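Local structure of oxidoreductase (3HJ9) at residues Tyr172-Cys175 / Gly179-Ala182; Lys63-Leu68 / His112-Lys117. The protein probably acts as an FMN-dependent oxidoreductase of the nitroreductase family, working as a homodimer with bound flavin. All blocks are in the same frame, centred on the assembly; numbering follows the deposited sequence.

Interaction 1 of 2, residues Tyr172-Cys175 / Gly179-Ala182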
loop_
_atom_site.group_PDB
_atom_site.type_symbol
_atom_site.label_atom_id
_atom_site.label_comp_id
_atom_site.label_asym_id
_atom_site.label_seq_id
_atom_site.Cartn_x
_atom_site.Cartn_y
_atom_site.Cartn_z
ATOM N N TYR A 172 4.575 -1.795 7.743
ATOM C CA TYR A 172 4.153 -3.140 8.208
ATOM C C TYR A 172 5.223 -4.206 8.057
ATOM O O TYR A 172 5.510 -4.948 9.000
ATOM C CB TYR A 172 2.924 -3.638 7.450
ATOM C CG TYR A 172 1.574 -3.423 8.068
ATOM C CD1 TYR A 172 1.199 -4.103 9.226
ATOM C CD2 TYR A 172 0.609 -2.628 7.427
ATOM C CE1 TYR A 172 -0.131 -3.951 9.768
ATOM C CE2 TYR A 172 -0.696 -2.497 7.950
ATOM C CZ TYR A 172 -1.058 -3.139 9.095
ATOM O OH TYR A 172 -2.346 -2.977 9.550
ATOM N N LEU A 173 5.784 -4.269 6.850
ATOM C CA LEU A 173 6.835 -5.219 6.493
ATOM C C LEU A 173 8.106 -4.966 7.317
ATOM O O LEU A 173 8.708 -5.930 7.842
ATOM C CB LEU A 173 7.111 -5.224 4.965
ATOM C CG LEU A 173 5.949 -5.757 4.095
ATOM C CD1 LEU A 173 6.174 -5.504 2.600
ATOM C CD2 LEU A 173 5.641 -7.252 4.373
ATOM N N TYR A 174 8.472 -3.688 7.491
ATOM C CA TYR A 174 9.603 -3.345 8.372
ATOM C C TYR A 174 9.318 -3.849 9.805
ATOM O O TYR A 174 10.170 -4.517 10.410
ATOM C CB TYR A 174 9.980 -1.847 8.339
ATOM C CG TYR A 174 11.072 -1.605 9.304
ATOM C CD1 TYR A 174 12.397 -1.914 8.981
ATOM C CD2 TYR A 174 10.782 -1.201 10.609
ATOM C CE1 TYR A 174 13.417 -1.770 9.939
ATOM C CE2 TYR A 174 11.795 -1.061 11.572
ATOM C CZ TYR A 174 13.098 -1.329 11.229
ATOM O OH TYR A 174 14.059 -1.199 12.203
ATOM N N CYS A 175 8.114 -3.594 10.305
ATOM C CA CYS A 175 7.752 -4.030 11.659
ATOM C C CYS A 175 7.895 -5.541 11.834
ATOM O O CYS A 175 8.467 -6.003 12.847
ATOM C CB CYS A 175 6.364 -3.532 12.054
ATOM S SG CYS A 175 6.402 -1.750 12.315
ATOM N N GLY A 179 10.531 -7.357 14.509
ATOM C CA GLY A 179 9.829 -7.833 15.703
ATOM C C GLY A 179 8.921 -6.812 16.377
ATOM O O GLY A 179 8.720 -6.871 17.593
ATOM N N LEU A 180 8.357 -5.897 15.594
ATOM C CA LEU A 180 7.474 -4.859 16.099
ATOM C C LEU A 180 6.042 -5.118 15.608
ATOM O O LEU A 180 5.826 -5.761 14.580
ATOM C CB LEU A 180 7.929 -3.482 15.597
ATOM C CG LEU A 180 9.257 -2.889 16.073
ATOM C CD1 LEU A 180 9.566 -1.580 15.321
ATOM C CD2 LEU A 180 9.201 -2.645 17.601
ATOM N N GLY A 181 5.073 -4.616 16.364
ATOM C CA GLY A 181 3.668 -4.649 15.986
ATOM C C GLY A 181 3.317 -3.358 15.258
ATOM O O GLY A 181 3.963 -2.307 15.471
ATOM N N ALA A 182 2.283 -3.434 14.414
ATOM C CA ALA A 182 1.744 -2.305 13.676
ATOM C C ALA A 182 0.241 -2.514 13.362
ATOM O O ALA A 182 -0.216 -3.662 13.289
ATOM C CB ALA A 182 2.555 -2.075 12.351
#
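The Y172 ring meets A182 along one flank: its CD1 lies 4.0 Å from A182 CB, and A182 O approaches its CE1 obliquely at 3.5 Å. R49 makes a cation-pi contact with the same ring, and P86 of the second subunit packs on Y172. Y174, two residues on, only grazes the contact, its CE2 being 4.4 Å from L180 CD1.

C175 packs its CB and SG against L180 and A182, a place suited to a small, apolar side chain. With SG beside the backbone N (chi1 -71°), the sulfur rests 3.9 Å from A182 CB, while C175 CB is 3.9 Å from L180 CB. A182 is short enough to let helix 156-177 lie close.

The backbone makes the turn. L180 N donates to C175 O over 2.8 Å at a nearly straight 166°. G179 precedes that donor with positive phi, a conformation glycine adopts without strain, and swings the chain into strand 181-185.

Y172 OH bonds to S51 OG and V184 N. S51 and R49 both bind FMN, and the Y172 side chain itself lies about 4 Å from the flavin nucleotide at the nearest atoms. The tyrosine therefore borders the cofactor directly, and its hydroxyl ties helix 156-177 to S51 and V184, both in the FMN pocket.

Interaction 2 of 2, residues Lys63-Leu68 / His112-Lys117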
loop_
_atom_site.group_PDB
_atom_site.type_symbol
_atom_site.label_atom_id
_atom_site.label_comp_id
_atom_site.label_asym_id
_atom_site.label_seq_id
_atom_site.Cartn_x
_atom_site.Cartn_y
_atom_site.Cartn_z
ATOM N N LYS A 63 17.683 3.816 16.091
ATOM C CA LYS A 63 17.962 3.018 14.878
ATOM C C LYS A 63 16.676 2.498 14.236
ATOM O O LYS A 63 16.539 2.545 13.018
ATOM C CB LYS A 63 18.894 1.826 15.186
ATOM C CG LYS A 63 19.374 0.988 13.944
ATOM C CD LYS A 63 20.271 -0.198 14.382
ATOM C CE LYS A 63 20.742 -1.101 13.223
ATOM N NZ LYS A 63 19.631 -1.694 12.425
ATOM N N GLN A 64 15.751 2.000 15.059
ATOM C CA GLN A 64 14.486 1.483 14.576
ATOM C C GLN A 64 13.571 2.597 14.110
ATOM O O GLN A 64 12.937 2.445 13.073
ATOM C CB GLN A 64 13.774 0.591 15.582
ATOM C CG GLN A 64 14.393 -0.791 15.721
ATOM C CD GLN A 64 13.536 -1.739 16.555
ATOM O OE1 GLN A 64 12.635 -1.307 17.288
ATOM N NE2 GLN A 64 13.830 -3.041 16.464
ATOM N N LEU A 65 13.487 3.706 14.855
ATOM C CA LEU A 65 12.676 4.847 14.381
ATOM C C LEU A 65 13.152 5.292 12.987
ATOM O O LEU A 65 12.348 5.521 12.084
ATOM C CB LEU A 65 12.753 6.007 15.355
ATOM C CG LEU A 65 11.936 7.272 15.078
ATOM C CD1 LEU A 65 10.440 6.956 14.907
ATOM C CD2 LEU A 65 12.212 8.284 16.224
ATOM N N SER A 66 14.467 5.354 12.822
ATOM C CA SER A 66 15.092 5.751 11.561
ATOM C C SER A 66 14.735 4.839 10.405
ATOM O O SER A 66 14.286 5.310 9.359
ATOM C CB SER A 66 16.611 5.791 11.724
ATOM O OG SER A 66 17.274 5.955 10.484
ATOM N N GLU A 67 14.949 3.540 10.596
ATOM C CA GLU A 67 14.665 2.551 9.557
ATOM C C GLU A 67 13.171 2.467 9.173
ATOM O O GLU A 67 12.851 2.345 8.007
ATOM C CB GLU A 67 15.261 1.186 9.927
ATOM C CG GLU A 67 16.787 1.198 9.947
ATOM C CD GLU A 67 17.406 -0.121 10.331
ATOM O OE1 GLU A 67 16.703 -0.975 10.919
ATOM O OE2 GLU A 67 18.604 -0.309 10.028
ATOM N N LEU A 68 12.293 2.593 10.156
ATOM C CA LEU A 68 10.827 2.611 9.969
ATOM C C LEU A 68 10.410 3.778 9.077
ATOM O O LEU A 68 9.657 3.597 8.073
ATOM C CB LEU A 68 10.117 2.769 11.338
ATOM C CG LEU A 68 8.605 3.021 11.368
ATOM C CD1 LEU A 68 7.838 1.806 10.768
ATOM C CD2 LEU A 68 8.145 3.375 12.805
ATOM N N HIS A 112 16.508 13.164 5.980
ATOM C CA HIS A 112 16.314 12.065 6.899
ATOM C C HIS A 112 16.345 12.546 8.347
ATOM O O HIS A 112 17.207 12.182 9.119
ATOM C CB HIS A 112 17.316 10.937 6.619
ATOM C CG HIS A 112 17.040 9.672 7.371
ATOM N ND1 HIS A 112 15.835 9.009 7.291
ATOM C CD2 HIS A 112 17.825 8.930 8.191
ATOM C CE1 HIS A 112 15.875 7.935 8.056
ATOM N NE2 HIS A 112 17.068 7.866 8.615
ATOM N N CYS A 113 15.434 13.456 8.652
ATOM C CA CYS A 113 15.288 13.962 9.995
ATOM C C CYS A 113 13.827 14.288 10.263
ATOM O O CYS A 113 13.019 14.335 9.331
ATOM C CB CYS A 113 16.164 15.194 10.181
ATOM S SG CYS A 113 15.635 16.516 9.154
ATOM N N LEU A 114 13.553 14.554 11.536
ATOM C CA LEU A 114 12.231 14.929 12.060
ATOM C C LEU A 114 12.237 16.425 12.461
ATOM O O LEU A 114 13.128 16.872 13.147
ATOM C CB LEU A 114 11.904 14.046 13.268
ATOM C CG LEU A 114 11.692 12.532 13.046
ATOM C CD1 LEU A 114 11.612 11.779 14.396
ATOM C CD2 LEU A 114 10.463 12.357 12.232
ATOM N N GLU A 115 11.248 17.174 11.993
ATOM C CA GLU A 115 11.075 18.612 12.256
ATOM C C GLU A 115 9.815 18.759 13.103
ATOM O O GLU A 115 8.781 18.193 12.757
ATOM C CB GLU A 115 10.889 19.363 10.942
ATOM C CG GLU A 115 12.096 19.323 10.026
ATOM C CD GLU A 115 11.915 20.135 8.704
ATOM O OE1 GLU A 115 12.794 20.991 8.427
ATOM O OE2 GLU A 115 10.912 19.944 7.958
ATOM N N LEU A 116 9.921 19.471 14.223
ATOM C CA LEU A 116 8.786 19.675 15.149
ATOM C C LEU A 116 7.640 20.454 14.477
ATOM O O LEU A 116 7.873 21.489 13.858
ATOM C CB LEU A 116 9.250 20.358 16.445
ATOM C CG LEU A 116 8.230 20.578 17.577
ATOM C CD1 LEU A 116 7.725 19.243 18.110
ATOM C CD2 LEU A 116 8.886 21.438 18.675
ATOM N N LYS A 117 6.450 19.877 14.533
ATOM C CA LYS A 117 5.188 20.450 14.032
ATOM C C LYS A 117 4.372 20.953 15.232
ATOM O O LYS A 117 3.777 22.027 15.152
ATOM C CB LYS A 117 4.384 19.392 13.267
ATOM C CG LYS A 117 3.049 19.864 12.661
ATOM C CD LYS A 117 3.243 20.927 11.541
ATOM C CE LYS A 117 1.925 21.590 11.230
ATOM N NZ LYS A 117 1.989 22.762 10.327
#
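H112 reaches S66 with a side chain that begins just before strand 113-116 and ends at helix 62-73. From CB the chain runs with CG anti to the backbone N (chi1 -170°), which carries the imidazole out toward the helix. On one side of the ring ND1 bonds to the hydroxyl of Y107. CE1 comes next, 3.3 Å from the carbonyl S66 O, which lies at the ring edge in its plane. At the tip NE2 donates to S66 OG across 2.7 Å, the oxygen standing only 8° out of the imidazole plane. CD2 looks past this bond, 3.8 Å from the same OG.

S66 OG accepts from NE2 and in turn donates its own proton to P32 O, to which NE2 also makes a weak bond. Serine suits this double duty because its hydroxyl can accept and donate at once and sits one carbon from the helix backbone.

Beside this polar link is a purely apolar one. L65 and L114 reach toward each other tip to tip, CD2 of L65 being 4.0 Å from CD1 of L114; L114 also packs on L69 of the same helix. Branched leucines serve here because their methyls can bridge the space between helix and sheet.

H112 takes positive phi in a G1 beta bulge, where it and C113 both face D108; the bulge shapes the start of the strand.

With NE2 bonded to S66 and ND1 to the hydroxyl of Y107, the imidazole has both nitrogens engaged; such bonding fixes the rotation of a ring that joins the loop at P32, the helix and the sheet.

In the fold
Helix 62-73 joins the two contacts, whose centres are about 16 Å apart. Its face next to helix 156-177 receives Y174 of interaction 1: Y174 OH lies 2.9 Å from E67 OE1, a probable hydrogen bond, and Y174 CD2 lies 3.9 Å from L68 CA. Alongside, L180 CD1 packs 3.7 Å from Q64 OE1. The same turns also carry L65 and S66 of interaction 2, which meet the segment of strand 113-116. Both contacts thus reach the one antiparallel sheet, at strands 181-185 and 113-116, the former outermost within this chain. Interaction 1 borders the FMN pocket through Y172, whereas interaction 2 is structural packing away from the flavin.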